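Local coordinates for protein flavodoxin-like domain (Synechococcus elongatus PCC 6301, PDB 3HLY) that probably binds a flavin cofactor and takes part in electron transfer, as flavodoxin-like domains of larger flavoproteins do, at residues Q83-F88 and A103-L108. Numbering follows the deposited sequence.
Sequences QAIGLF and AQFRNL
Ile85 lies across one face of the Phe105 ring in a CH-pi contact: its CD1 sits 3.6 Å from the ring centroid, only 13° off the ring normal. With CG anti to its carbonyl carbon (chi1 -75°), Phe105 sends its ring toward the strand. The closest atoms are Ile85 CD1 and Phe105 CE2, 3.5 Å apart. A chi1 of 176° sets Ile85 CG1 opposite the backbone N and carries the longer branch over the ring, CG1 lying 3.6 Å from Phe105 CD2, while its CG2 packs beside Phe105 CB. These contacts seat helix 98-107 on strand 84-88 within a right-handed beta-alpha-beta crossover leading to strand 111-112, part of the parallel 2-1-3-4-5 sheet of the flavodoxin-like fold. Looser apolar packing comes from Leu87, two residues along the strand, whose CD2 approaches Phe105 CE2 obliquely at 4.2 Å. Replacing Phe105 with an alanine is likely to open a gap between helix and sheet and leave Ile85 CD1 without the ring face it rests on. Outside these two segments, the Phe105 ring also meets that of Phe76 on helix 66-78 and touches Leu110.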
ATOM      1  N   GLN A  83      -8.063  -4.473  -9.881  1.00 52.83           N
ATOM      2  CA  GLN A  83      -7.423  -4.662  -8.584  1.00 52.57           C
ATOM      3  C   GLN A  83      -7.902  -3.776  -7.434  1.00 44.05           C
ATOM      4  O   GLN A  83      -8.631  -2.797  -7.640  1.00 33.98           O
ATOM      5  CB  GLN A  83      -5.906  -4.540  -8.769  1.00 51.78           C
ATOM      6  CG  GLN A  83      -5.440  -3.250  -9.437  1.00 42.20           C
ATOM      7  CD  GLN A  83      -4.061  -3.392 -10.090  1.00 41.04           C
ATOM      8  OE1 GLN A  83      -3.463  -2.410 -10.530  1.00 34.90           O
ATOM      9  NE2 GLN A  83      -3.559  -4.624 -10.153  1.00 30.45           N
ATOM     10  N   ALA A  84      -7.504  -4.153  -6.219  1.00 34.36           N
ATOM     11  CA  ALA A  84      -7.876  -3.409  -5.011  1.00 26.74           C
ATOM     12  C   ALA A  84      -6.718  -2.540  -4.519  1.00 28.46           C
ATOM     13  O   ALA A  84      -5.551  -2.867  -4.716  1.00 26.56           O
ATOM     14  CB  ALA A  84      -8.286  -4.379  -3.917  1.00 32.42           C
ATOM     15  N   ILE A  85      -7.059  -1.434  -3.862  1.00 29.26           N
ATOM     16  CA  ILE A  85      -6.078  -0.518  -3.326  1.00 23.95           C
ATOM     17  C   ILE A  85      -6.276  -0.393  -1.816  1.00 27.17           C
ATOM     18  O   ILE A  85      -7.378  -0.099  -1.348  1.00 21.96           O
ATOM     19  CB  ILE A  85      -6.208   0.890  -3.965  1.00 21.87           C
ATOM     20  CG1 ILE A  85      -5.219   1.854  -3.305  1.00 29.40           C
ATOM     21  CG2 ILE A  85      -7.631   1.415  -3.831  1.00 24.19           C
ATOM     22  CD1 ILE A  85      -3.780   1.506  -3.576  1.00 23.28           C
ATOM     23  N   GLY A  86      -5.218  -0.678  -1.070  1.00 29.26           N
ATOM     24  CA  GLY A  86      -5.268  -0.550   0.375  1.00 19.90           C
ATOM     25  C   GLY A  86      -4.371   0.621   0.710  1.00 25.08           C
ATOM     26  O   GLY A  86      -3.195   0.619   0.358  1.00 35.36           O
ATOM     27  N   LEU A  87      -4.919   1.634   1.363  1.00 23.26           N
ATOM     28  CA  LEU A  87      -4.136   2.801   1.732  1.00 25.86           C
ATOM     29  C   LEU A  87      -3.971   2.897   3.255  1.00 25.07           C
ATOM     30  O   LEU A  87      -4.866   2.526   4.006  1.00 28.53           O
ATOM     31  CB  LEU A  87      -4.827   4.063   1.204  1.00 15.63           C
ATOM     32  CG  LEU A  87      -4.855   4.174  -0.324  1.00 30.20           C
ATOM     33  CD1 LEU A  87      -5.733   5.336  -0.760  1.00 27.51           C
ATOM     34  CD2 LEU A  87      -3.429   4.355  -0.848  1.00 28.98           C
ATOM     35  N   PHE A  88      -2.809   3.363   3.692  1.00 31.56           N
ATOM     36  CA  PHE A  88      -2.541   3.564   5.114  1.00 33.27           C
ATOM     37  C   PHE A  88      -1.684   4.809   5.290  1.00 43.31           C
ATOM     38  O   PHE A  88      -0.736   5.042   4.539  1.00 40.88           O
ATOM     39  CB  PHE A  88      -1.862   2.337   5.745  1.00 34.98           C
ATOM     40  CG  PHE A  88      -0.421   2.128   5.349  1.00 29.24           C
ATOM     41  CD1 PHE A  88       0.604   2.780   6.023  1.00 27.65           C
ATOM     42  CD2 PHE A  88      -0.082   1.199   4.362  1.00 36.55           C
ATOM     43  CE1 PHE A  88       1.948   2.504   5.730  1.00 32.33           C
ATOM     44  CE2 PHE A  88       1.262   0.915   4.059  1.00 31.43           C
ATOM     45  CZ  PHE A  88       2.278   1.564   4.745  1.00 21.84           C
ATOM     46  N   ALA A 103      -8.662   9.050  -4.472  1.00 43.27           N
ATOM     47  CA  ALA A 103      -9.394   9.571  -5.624  1.00 45.27           C
ATOM     48  C   ALA A 103      -8.732   9.070  -6.910  1.00 35.64           C
ATOM     49  O   ALA A 103      -9.392   8.517  -7.790  1.00 43.20           O
ATOM     50  CB  ALA A 103      -9.416  11.099  -5.591  1.00 45.98           C
ATOM     51  N   GLN A 104      -7.419   9.242  -6.993  1.00 27.90           N
ATOM     52  CA  GLN A 104      -6.656   8.804  -8.154  1.00 39.28           C
ATOM     53  C   GLN A 104      -6.880   7.338  -8.516  1.00 42.65           C
ATOM     54  O   GLN A 104      -7.123   7.020  -9.678  1.00 54.54           O
ATOM     55  CB  GLN A 104      -5.172   9.045  -7.920  1.00 46.04           C
ATOM     56  CG  GLN A 104      -4.626  10.223  -8.680  1.00 53.92           C
ATOM     57  CD  GLN A 104      -3.169  10.444  -8.396  1.00 59.67           C
ATOM     58  OE1 GLN A 104      -2.797  10.835  -7.284  1.00 65.31           O
ATOM     59  NE2 GLN A 104      -2.324  10.183  -9.393  1.00 49.02           N
ATOM     60  N   PHE A 105      -6.812   6.450  -7.526  1.00 38.26           N
ATOM     61  CA  PHE A 105      -7.014   5.029  -7.766  1.00 32.18           C
ATOM     62  C   PHE A 105      -8.444   4.683  -8.170  1.00 30.58           C
ATOM     63  O   PHE A 105      -8.660   3.863  -9.065  1.00 35.64           O
ATOM     64  CB  PHE A 105      -6.618   4.211  -6.527  1.00 25.51           C
ATOM     65  CG  PHE A 105      -5.131   4.094  -6.323  1.00 28.84           C
ATOM     66  CD1 PHE A 105      -4.352   3.351  -7.206  1.00 29.29           C
ATOM     67  CD2 PHE A 105      -4.512   4.734  -5.260  1.00 28.63           C
ATOM     68  CE1 PHE A 105      -2.979   3.245  -7.036  1.00 27.15           C
ATOM     69  CE2 PHE A 105      -3.140   4.642  -5.073  1.00 27.49           C
ATOM     70  CZ  PHE A 105      -2.366   3.889  -5.971  1.00 36.97           C
ATOM     71  N   ARG A 106      -9.431   5.268  -7.506  1.00 27.40           N
ATOM     72  CA  ARG A 106     -10.804   4.957  -7.885  1.00 38.68           C
ATOM     73  C   ARG A 106     -11.055   5.406  -9.321  1.00 41.47           C
ATOM     74  O   ARG A 106     -11.796   4.757 -10.049  1.00 39.07           O
ATOM     75  CB  ARG A 106     -11.821   5.618  -6.939  1.00 37.79           C
ATOM     76  CG  ARG A 106     -12.058   4.836  -5.650  1.00 44.65           C
ATOM     77  CD  ARG A 106     -13.462   5.098  -5.094  1.00 47.91           C
ATOM     78  NE  ARG A 106     -13.595   4.777  -3.669  1.00 52.46           N
ATOM     79  CZ  ARG A 106     -13.830   3.562  -3.163  1.00 48.79           C
ATOM     80  NH1 ARG A 106     -13.974   2.489  -3.954  1.00 29.33           N
ATOM     81  NH2 ARG A 106     -13.922   3.423  -1.849  1.00 40.34           N
ATOM     82  N   ASN A 107     -10.428   6.507  -9.735  1.00 42.01           N
ATOM     83  CA  ASN A 107     -10.614   6.980 -11.101  1.00 46.47           C
ATOM     84  C   ASN A 107      -9.999   6.039 -12.127  1.00 44.94           C
ATOM     85  O   ASN A 107     -10.421   6.016 -13.284  1.00 45.31           O
ATOM     86  CB  ASN A 107     -10.064   8.394 -11.284  1.00 59.43           C
ATOM     87  CG  ASN A 107     -11.153   9.455 -11.181  1.00 86.80           C
ATOM     88  OD1 ASN A 107     -12.283   9.250 -11.657  1.00 96.57           O
ATOM     89  ND2 ASN A 107     -10.820  10.597 -10.576  1.00 89.27           N
ATOM     90  N   LEU A 108      -9.008   5.258 -11.711  1.00 38.66           N
ATOM     91  CA  LEU A 108      -8.389   4.294 -12.621  1.00 43.61           C
ATOM     92  C   LEU A 108      -9.259   3.056 -12.612  1.00 42.77           C
ATOM     93  O   LEU A 108      -8.993   2.093 -13.330  1.00 51.43           O
ATOM     94  CB  LEU A 108      -6.987   3.910 -12.163  1.00 37.28           C
ATOM     95  CG  LEU A 108      -5.875   4.942 -12.298  1.00 43.61           C
ATOM     96  CD1 LEU A 108      -4.601   4.384 -11.691  1.00 46.26           C
ATOM     97  CD2 LEU A 108      -5.671   5.295 -13.764  1.00 55.56           C
TER